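Local coordinates for chloroplastic group IIB intron splicing facilitator CRS2, chloroplastic (Zea mays, PDB 1RYB), which is required for splicing group IIB introns in chloroplasts, where it forms complexes with CAF1 or CAF2, and has no peptidyl-tRNA hydrolase activity, at residues W18-L23 with E40-I45; I102-D107 with R141-L146. One frame throughout, in Å; residues are numbered along the deposited sequence.

In the fold
Both contacts belong to the buried core, and they meet along one mixed sheet. Interaction 1 lays helix 37-48 on strand 18-22. Interaction 2 pairs strand 102-108 with the chain entering strand 145-149. Strands 18-22 and 102-108 are neighbours, probably joined by hydrogen bonds between Leu19 and Leu103 and between Ala21 and Leu103. Ile105 links the two contacts further, since its side chain packs on Met41 of the helix. The chemistry differs with place. The helix-to-sheet contact is small and apolar. The strand pair buries more surface and adds backbone hydrogen bonds, and an arginine and a tyrosine bring polar groups and a water to one of its faces.

Interaction 1: residues W18-L23 with E40-I45; sequences WLIAGL and EMVDRI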
ATOM      1  N   TRP A  18      -3.496   3.908  13.339  1.00 13.01           N
ATOM      2  CA  TRP A  18      -3.075   3.071  12.212  1.00 12.74           C
ATOM      3  C   TRP A  18      -2.114   3.839  11.339  1.00  9.10           C
ATOM      4  O   TRP A  18      -2.172   5.069  11.237  1.00  9.80           O
ATOM      5  CB  TRP A  18      -4.237   2.632  11.288  1.00 11.09           C
ATOM      6  CG  TRP A  18      -5.077   1.532  11.890  1.00 11.67           C
ATOM      7  CD1 TRP A  18      -5.881   1.640  13.029  1.00 11.58           C
ATOM      8  CD2 TRP A  18      -5.247   0.196  11.385  1.00 10.14           C
ATOM      9  NE1 TRP A  18      -6.503   0.448  13.258  1.00 14.22           N
ATOM     10  CE2 TRP A  18      -6.116  -0.472  12.279  1.00 13.49           C
ATOM     11  CE3 TRP A  18      -4.697  -0.519  10.310  1.00 12.24           C
ATOM     12  CZ2 TRP A  18      -6.556  -1.773  12.011  1.00 19.64           C
ATOM     13  CZ3 TRP A  18      -5.063  -1.882  10.143  1.00 13.09           C
ATOM     14  CH2 TRP A  18      -5.963  -2.473  10.981  1.00 11.66           C
ATOM     15  N   LEU A  19      -1.250   3.079  10.674  1.00 12.01           N
ATOM     16  CA  LEU A  19      -0.356   3.682   9.712  1.00 11.48           C
ATOM     17  C   LEU A  19      -0.682   2.975   8.430  1.00 15.77           C
ATOM     18  O   LEU A  19      -0.519   1.787   8.358  1.00 13.09           O
ATOM     19  CB  LEU A  19       1.107   3.495  10.157  1.00 10.89           C
ATOM     20  CG  LEU A  19       2.181   4.176   9.273  1.00  9.38           C
ATOM     21  CD1 LEU A  19       3.534   3.880   9.982  1.00 12.46           C
ATOM     22  CD2 LEU A  19       2.236   3.430   7.921  1.00 12.57           C
ATOM     23  N   ILE A  20      -1.201   3.703   7.442  1.00  7.28           N
ATOM     24  CA  ILE A  20      -1.616   3.139   6.209  1.00  5.16           C
ATOM     25  C   ILE A  20      -0.611   3.541   5.171  1.00  9.79           C
ATOM     26  O   ILE A  20      -0.549   4.750   4.743  1.00 11.32           O
ATOM     27  CB  ILE A  20      -3.062   3.659   5.871  1.00  8.85           C
ATOM     28  CG1 ILE A  20      -4.097   3.179   6.966  1.00  8.53           C
ATOM     29  CG2 ILE A  20      -3.483   3.129   4.468  1.00 11.67           C
ATOM     30  CD1 ILE A  20      -5.405   3.872   6.863  1.00 18.68           C
ATOM     31  N   ALA A  21       0.180   2.554   4.716  1.00  8.95           N
ATOM     32  CA  ALA A  21       1.283   2.903   3.785  1.00  7.32           C
ATOM     33  C   ALA A  21       1.124   2.257   2.433  1.00 16.65           C
ATOM     34  O   ALA A  21       0.867   1.093   2.364  1.00 12.26           O
ATOM     35  CB  ALA A  21       2.637   2.447   4.415  1.00 11.27           C
ATOM     36  N   GLY A  22       1.234   3.057   1.373  1.00 10.29           N
ATOM     37  CA  GLY A  22       1.142   2.553   0.003  1.00  6.06           C
ATOM     38  C   GLY A  22       2.570   2.644  -0.580  1.00 10.59           C
ATOM     39  O   GLY A  22       3.274   3.684  -0.382  1.00 12.37           O
ATOM     40  N   LEU A  23       3.039   1.513  -1.195  1.00 10.98           N
ATOM     41  CA  LEU A  23       4.373   1.384  -1.766  1.00 10.58           C
ATOM     42  C   LEU A  23       4.468   1.927  -3.192  1.00 13.42           C
ATOM     43  O   LEU A  23       3.517   1.838  -4.008  1.00 11.60           O
ATOM     44  CB  LEU A  23       4.830  -0.062  -1.718  1.00  7.74           C
ATOM     45  CG  LEU A  23       4.786  -0.574  -0.275  1.00 10.06           C
ATOM     46  CD1 LEU A  23       5.506  -1.900  -0.216  1.00 11.98           C
ATOM     47  CD2 LEU A  23       5.544   0.412   0.657  1.00 12.09           C
ATOM     48  N   GLU A  40      -1.447   4.953  -5.554  1.00 13.84           N
ATOM     49  CA  GLU A  40      -2.777   5.353  -6.009  1.00 11.15           C
ATOM     50  C   GLU A  40      -3.822   5.075  -4.973  1.00  7.99           C
ATOM     51  O   GLU A  40      -4.759   5.832  -4.767  1.00 11.58           O
ATOM     52  CB  GLU A  40      -3.150   4.596  -7.322  1.00  9.78           C
ATOM     53  CG  GLU A  40      -2.225   5.014  -8.540  1.00 10.74           C
ATOM     54  CD  GLU A  40      -2.790   4.453  -9.833  1.00 17.85           C
ATOM     55  OE1 GLU A  40      -2.150   3.818 -10.623  1.00 18.91           O
ATOM     56  OE2 GLU A  40      -4.076   4.538  -9.913  1.00 18.58           O
ATOM     57  N   MET A  41      -3.744   3.885  -4.348  1.00  8.97           N
ATOM     58  CA  MET A  41      -4.756   3.507  -3.336  1.00  9.88           C
ATOM     59  C   MET A  41      -4.721   4.447  -2.151  1.00  7.94           C
ATOM     60  O   MET A  41      -5.758   4.888  -1.675  1.00 11.43           O
ATOM     61  CB  MET A  41      -4.571   2.047  -2.838  1.00 10.12           C
ATOM     62  CG  MET A  41      -5.673   1.565  -1.897  1.00  9.21           C
ATOM     63  SD  MET A  41      -7.255   1.370  -2.740  1.00 12.01           S
ATOM     64  CE  MET A  41      -6.981  -0.190  -3.641  1.00 18.99           C
ATOM     65  N   VAL A  42      -3.527   4.671  -1.605  1.00  8.05           N
ATOM     66  CA  VAL A  42      -3.441   5.605  -0.502  1.00 12.31           C
ATOM     67  C   VAL A  42      -3.884   7.045  -0.916  1.00  9.88           C
ATOM     68  O   VAL A  42      -4.493   7.760  -0.129  1.00 10.41           O
ATOM     69  CB  VAL A  42      -2.126   5.554   0.318  1.00 16.95           C
ATOM     70  CG1 VAL A  42      -1.928   4.148   0.852  1.00 14.70           C
ATOM     71  CG2 VAL A  42      -0.929   6.008  -0.464  1.00 10.89           C
ATOM     72  N   ASP A  43      -3.604   7.450  -2.118  1.00  9.38           N
ATOM     73  CA  ASP A  43      -4.079   8.758  -2.541  1.00 14.92           C
ATOM     74  C   ASP A  43      -5.556   8.810  -2.499  1.00 14.71           C
ATOM     75  O   ASP A  43      -6.133   9.797  -2.149  1.00 13.12           O
ATOM     76  CB  ASP A  43      -3.650   9.119  -3.978  1.00 15.54           C
ATOM     77  CG  ASP A  43      -2.179   9.542  -4.038  1.00 18.14           C
ATOM     78  OD1 ASP A  43      -1.571  10.014  -3.107  1.00 13.27           O
ATOM     79  OD2 ASP A  43      -1.648   9.375  -5.232  1.00 23.32           O
ATOM     80  N   ARG A  44      -6.161   7.732  -2.883  1.00 13.95           N
ATOM     81  CA  ARG A  44      -7.607   7.650  -2.923  1.00 11.90           C
ATOM     82  C   ARG A  44      -8.167   7.590  -1.533  1.00 13.27           C
ATOM     83  O   ARG A  44      -9.173   8.214  -1.220  1.00 15.79           O
ATOM     84  CB  ARG A  44      -8.037   6.469  -3.801  1.00 18.28           C
ATOM     85  CG  ARG A  44      -9.533   6.265  -3.814  1.00 33.86           C
ATOM     86  CD  ARG A  44     -10.337   7.404  -4.487  1.00 31.24           C
ATOM     87  NE  ARG A  44     -11.782   7.093  -4.379  1.00 32.77           N
ATOM     88  CZ  ARG A  44     -12.612   7.437  -3.373  1.00 23.08           C
ATOM     89  NH1 ARG A  44     -12.266   8.220  -2.346  1.00 26.90           N
ATOM     90  NH2 ARG A  44     -13.860   6.998  -3.422  1.00 28.51           N
ATOM     91  N   ILE A  45      -7.510   6.864  -0.633  1.00 10.56           N
ATOM     92  CA  ILE A  45      -7.995   6.832   0.754  1.00  9.61           C
ATOM     93  C   ILE A  45      -7.876   8.227   1.369  1.00 13.73           C
ATOM     94  O   ILE A  45      -8.815   8.748   2.031  1.00 11.61           O
ATOM     95  CB  ILE A  45      -7.220   5.801   1.579  1.00 14.51           C
ATOM     96  CG1 ILE A  45      -7.618   4.401   1.051  1.00  9.35           C
ATOM     97  CG2 ILE A  45      -7.474   5.934   3.100  1.00 12.74           C
ATOM     98  CD1 ILE A  45      -6.609   3.343   1.483  1.00  9.36           C
TER
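Ile20 is the first residue of strand 18-22 to meet the helix, and its branch methyl makes both of its contacts. CG2 lies 4.1 Å from Val42 CG1. The same methyl is 4.3 Å from Ile45 CD1, about one helical turn further on. CG1 of Ile20 sits beside the backbone N and anti to the carbonyl carbon (chi1 -63°), which leaves CG2 anti to the N and turned to the helix. The side chains of Ile20 and Val42 run past each other in opposite directions.

Ala21 points its methyl away from the helix. Only its backbone is met, with Ala21 C 3.9 Å from Val42 CG1.

This is a helix packed on a central strand of the mixed sheet of the peptidyl-tRNA hydrolase fold. The strand and helix segments approach to 7.5 Å between axes, with their directions 137° apart. Strand 102-108 adds Ile105, which touches Ile20, Met41 and Ile45 and so extends the apolar layer.

Gly22 takes the close approach. Its CA is 5.5 Å from the CA of Val42. Val42 has CG1 anti to its carbonyl carbon (chi1 -57°), and this methyl rests on the glycine backbone, 3.4 Å from Gly22 N. CG2 reaches Gly22 CA from further off, at 4.1 Å. A CB built on Gly22 would point at the helix and stand 2.8 Å from Val42 CG1, a clash. Leu23 then turns its side chain away from the helix and packs on Leu104.

Interaction 2: residues I102-D107 with R141-L146; sequences ILLIYD and REFPRL
Leu104, on a parallel strand pair of the peptidyl-tRNA hydrolase fold, meets Phe143 of the loop that leads into strand 145-149. Further along, Asp107 bonds His35 and His127, probably at the counterpart of the hydrolase active site, though this protein lacks the activity. The Leu104 and Phe143 side chains cross at a slant, with Leu104 CD2 3.8 Å from Phe143 CE1. Arg145 lies on the same face as Leu104, its chain bent at chi2 (88°) to turn CD back toward the loop. Its NH2 stands 3.7 Å above the Phe143 ring plane, offset toward the rim. Tyr106 turns its ring edge to the arginine, CE2 3.7 Å from Arg145 CB, its plane 84° from the guanidinium. On the other face Ile105 and Leu146 lie side by side, with Ile105 CG2 4.2 Å from Leu146 CD2.

Backbone bonds run from Leu104 N to Pro144 O, Leu146 N to Leu104 O and Tyr106 N to Leu146 O. Arg145 NE bonds Phe143 O at 2.7 Å, in the guanidinium plane. NH2 bonds Arg141 O at 2.9 Å on a lone pair, the oxygen tilted out of that plane. An alanine here would probably leave both carbonyls without these donors and remove the group over the rim of one Phe143 face. NH1 bonds Gly123 O, and Tyr106 OH bonds Ser147 OG. One water joins them, 2.7 Å from Arg145 NH1 and 2.8 Å from Tyr106 OH.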
ATOM      1  N   ILE A 102      -0.188  -1.582  11.220  1.00  9.42           N
ATOM      2  CA  ILE A 102       0.645  -1.092  10.144  1.00  6.55           C
ATOM      3  C   ILE A 102       0.140  -1.767   8.903  1.00 15.20           C
ATOM      4  O   ILE A 102       0.418  -2.963   8.687  1.00 13.58           O
ATOM      5  CB  ILE A 102       2.108  -1.481  10.344  1.00  8.09           C
ATOM      6  CG1 ILE A 102       2.641  -0.874  11.681  1.00 10.40           C
ATOM      7  CG2 ILE A 102       2.927  -0.967   9.149  1.00 10.08           C
ATOM      8  CD1 ILE A 102       4.054  -1.310  11.992  1.00 12.71           C
ATOM      9  N   LEU A 103      -0.645  -1.001   8.069  1.00  9.95           N
ATOM     10  CA  LEU A 103      -1.256  -1.583   6.884  1.00  7.60           C
ATOM     11  C   LEU A 103      -0.418  -1.269   5.683  1.00 11.82           C
ATOM     12  O   LEU A 103      -0.258  -0.096   5.324  1.00 12.32           O
ATOM     13  CB  LEU A 103      -2.694  -1.052   6.710  1.00  8.04           C
ATOM     14  CG  LEU A 103      -3.436  -1.399   5.429  1.00  8.86           C
ATOM     15  CD1 LEU A 103      -3.651  -2.924   5.343  1.00 15.50           C
ATOM     16  CD2 LEU A 103      -4.824  -0.752   5.558  1.00  8.75           C
ATOM     17  N   LEU A 104       0.027  -2.360   4.991  1.00  9.32           N
ATOM     18  CA  LEU A 104       0.774  -2.163   3.755  1.00 10.60           C
ATOM     19  C   LEU A 104      -0.104  -2.402   2.560  1.00 10.18           C
ATOM     20  O   LEU A 104      -0.785  -3.409   2.480  1.00 11.39           O
ATOM     21  CB  LEU A 104       2.040  -3.081   3.594  1.00 15.11           C
ATOM     22  CG  LEU A 104       3.303  -2.471   4.131  1.00  9.05           C
ATOM     23  CD1 LEU A 104       3.844  -1.399   3.210  1.00 10.85           C
ATOM     24  CD2 LEU A 104       3.110  -1.958   5.577  1.00 10.83           C
ATOM     25  N   ILE A 105      -0.021  -1.495   1.574  1.00  8.75           N
ATOM     26  CA  ILE A 105      -0.790  -1.574   0.325  1.00  9.30           C
ATOM     27  C   ILE A 105       0.182  -1.619  -0.858  1.00  8.74           C
ATOM     28  O   ILE A 105       0.996  -0.701  -0.998  1.00  8.33           O
ATOM     29  CB  ILE A 105      -1.798  -0.390   0.240  1.00  9.36           C
ATOM     30  CG1 ILE A 105      -2.604  -0.341   1.538  1.00  5.09           C
ATOM     31  CG2 ILE A 105      -2.731  -0.587  -0.995  1.00 11.54           C
ATOM     32  CD1 ILE A 105      -3.804   0.623   1.391  1.00 12.51           C
ATOM     33  N   TYR A 106       0.065  -2.620  -1.747  1.00  9.18           N
ATOM     34  CA  TYR A 106       1.105  -2.732  -2.807  1.00  5.42           C
ATOM     35  C   TYR A 106       0.643  -3.601  -3.964  1.00  7.25           C
ATOM     36  O   TYR A 106      -0.408  -4.211  -3.882  1.00  9.69           O
ATOM     37  CB  TYR A 106       2.389  -3.372  -2.155  1.00  8.46           C
ATOM     38  CG  TYR A 106       2.077  -4.830  -1.708  1.00 14.09           C
ATOM     39  CD1 TYR A 106       2.304  -5.906  -2.566  1.00 13.64           C
ATOM     40  CD2 TYR A 106       1.416  -5.130  -0.521  1.00 20.14           C
ATOM     41  CE1 TYR A 106       2.013  -7.209  -2.172  1.00 17.72           C
ATOM     42  CE2 TYR A 106       0.952  -6.413  -0.181  1.00 18.54           C
ATOM     43  CZ  TYR A 106       1.326  -7.479  -0.994  1.00 21.09           C
ATOM     44  OH  TYR A 106       0.933  -8.791  -0.708  1.00 31.85           O
ATOM     45  N   ASP A 107       1.394  -3.563  -5.054  1.00  9.32           N
ATOM     46  CA  ASP A 107       1.072  -4.353  -6.303  1.00 11.49           C
ATOM     47  C   ASP A 107       1.418  -5.806  -6.110  1.00 14.13           C
ATOM     48  O   ASP A 107       2.483  -6.135  -5.591  1.00 12.40           O
ATOM     49  CB  ASP A 107       1.876  -3.824  -7.500  1.00 10.65           C
ATOM     50  CG  ASP A 107       3.311  -3.622  -7.120  1.00 13.25           C
ATOM     51  OD1 ASP A 107       3.705  -3.013  -6.114  1.00 14.30           O
ATOM     52  OD2 ASP A 107       4.112  -4.206  -7.925  1.00 11.15           O
ATOM     53  N   ARG A 141       6.223 -10.235  10.565  1.00 22.26           N
ATOM     54  CA  ARG A 141       5.355 -10.348   9.418  1.00 23.34           C
ATOM     55  C   ARG A 141       3.891 -10.217   9.732  1.00 23.88           C
ATOM     56  O   ARG A 141       3.090 -10.190   8.838  1.00 19.85           O
ATOM     57  CB  ARG A 141       5.527 -11.698   8.762  1.00 18.35           C
ATOM     58  CG  ARG A 141       6.933 -11.775   8.189  1.00 24.41           C
ATOM     59  CD  ARG A 141       7.185 -13.026   7.321  1.00 38.52           C
ATOM     60  NE  ARG A 141       6.993 -14.306   8.007  1.00 80.75           N
ATOM     61  CZ  ARG A 141       7.899 -14.919   8.791  1.00100.00           C
ATOM     62  NH1 ARG A 141       9.103 -14.404   9.020  1.00100.00           N
ATOM     63  NH2 ARG A 141       7.573 -16.077   9.353  1.00100.00           N
ATOM     64  N   GLU A 142       3.548 -10.132  10.988  1.00 17.51           N
ATOM     65  CA  GLU A 142       2.169 -10.109  11.352  1.00 25.06           C
ATOM     66  C   GLU A 142       1.496  -8.749  11.259  1.00 24.13           C
ATOM     67  O   GLU A 142       0.829  -8.281  12.222  1.00 23.48           O
ATOM     68  CB  GLU A 142       1.886 -10.792  12.724  1.00 23.14           C
ATOM     69  CG  GLU A 142       2.491 -12.226  12.883  1.00 47.78           C
ATOM     70  CD  GLU A 142       4.017 -12.326  12.793  1.00100.00           C
ATOM     71  OE1 GLU A 142       4.581 -13.279  12.267  1.00100.00           O
ATOM     72  OE2 GLU A 142       4.683 -11.335  13.395  1.00 30.73           O
ATOM     73  N   PHE A 143       1.683  -8.136  10.129  1.00 16.26           N
ATOM     74  CA  PHE A 143       1.016  -6.887   9.877  1.00 19.25           C
ATOM     75  C   PHE A 143       0.040  -7.089   8.708  1.00 16.41           C
ATOM     76  O   PHE A 143       0.287  -7.867   7.821  1.00 13.04           O
ATOM     77  CB  PHE A 143       1.998  -5.698   9.663  1.00 13.88           C
ATOM     78  CG  PHE A 143       2.974  -5.904   8.547  1.00 17.34           C
ATOM     79  CD1 PHE A 143       2.664  -5.524   7.239  1.00 14.37           C
ATOM     80  CD2 PHE A 143       4.201  -6.519   8.799  1.00 18.35           C
ATOM     81  CE1 PHE A 143       3.558  -5.724   6.188  1.00 15.07           C
ATOM     82  CE2 PHE A 143       5.101  -6.743   7.756  1.00 15.77           C
ATOM     83  CZ  PHE A 143       4.771  -6.354   6.453  1.00 21.15           C
ATOM     84  N   PRO A 144      -1.051  -6.375   8.688  1.00 13.85           N
ATOM     85  CA  PRO A 144      -1.984  -6.523   7.599  1.00 14.12           C
ATOM     86  C   PRO A 144      -1.499  -5.909   6.249  1.00 18.15           C
ATOM     87  O   PRO A 144      -0.806  -4.912   6.227  1.00 10.89           O
ATOM     88  CB  PRO A 144      -3.235  -5.767   8.028  1.00 10.14           C
ATOM     89  CG  PRO A 144      -2.741  -4.818   9.094  1.00 10.50           C
ATOM     90  CD  PRO A 144      -1.518  -5.424   9.708  1.00 16.35           C
ATOM     91  N   ARG A 145      -1.971  -6.532   5.146  1.00 11.47           N
ATOM     92  CA  ARG A 145      -1.640  -6.112   3.804  1.00 10.09           C
ATOM     93  C   ARG A 145      -2.817  -6.150   2.959  1.00  8.76           C
ATOM     94  O   ARG A 145      -3.541  -7.144   2.930  1.00 12.11           O
ATOM     95  CB  ARG A 145      -0.698  -7.082   3.094  1.00 19.82           C
ATOM     96  CG  ARG A 145       0.513  -7.505   3.858  1.00 27.61           C
ATOM     97  CD  ARG A 145       0.229  -8.715   4.692  1.00 17.92           C
ATOM     98  NE  ARG A 145       1.380  -8.956   5.561  1.00 16.77           N
ATOM     99  CZ  ARG A 145       2.455  -9.580   5.161  1.00 25.46           C
ATOM    100  NH1 ARG A 145       2.550 -10.064   3.910  1.00 14.90           N
ATOM    101  NH2 ARG A 145       3.456  -9.755   6.025  1.00 29.20           N
ATOM    102  N   LEU A 146      -2.905  -5.172   2.056  1.00  7.19           N
ATOM    103  CA  LEU A 146      -3.919  -5.188   1.020  1.00  7.14           C
ATOM    104  C   LEU A 146      -3.167  -5.293  -0.290  1.00  8.95           C
ATOM    105  O   LEU A 146      -2.435  -4.365  -0.707  1.00  8.76           O
ATOM    106  CB  LEU A 146      -4.781  -3.917   0.994  1.00 10.03           C
ATOM    107  CG  LEU A 146      -5.823  -3.889  -0.120  1.00 13.74           C
ATOM    108  CD1 LEU A 146      -6.954  -4.895   0.133  1.00 12.10           C
ATOM    109  CD2 LEU A 146      -6.389  -2.476  -0.219  1.00 12.33           C
TER
HETATM  110  O   HOH W   1       1.071 -10.268   1.643  1.00 30.27           O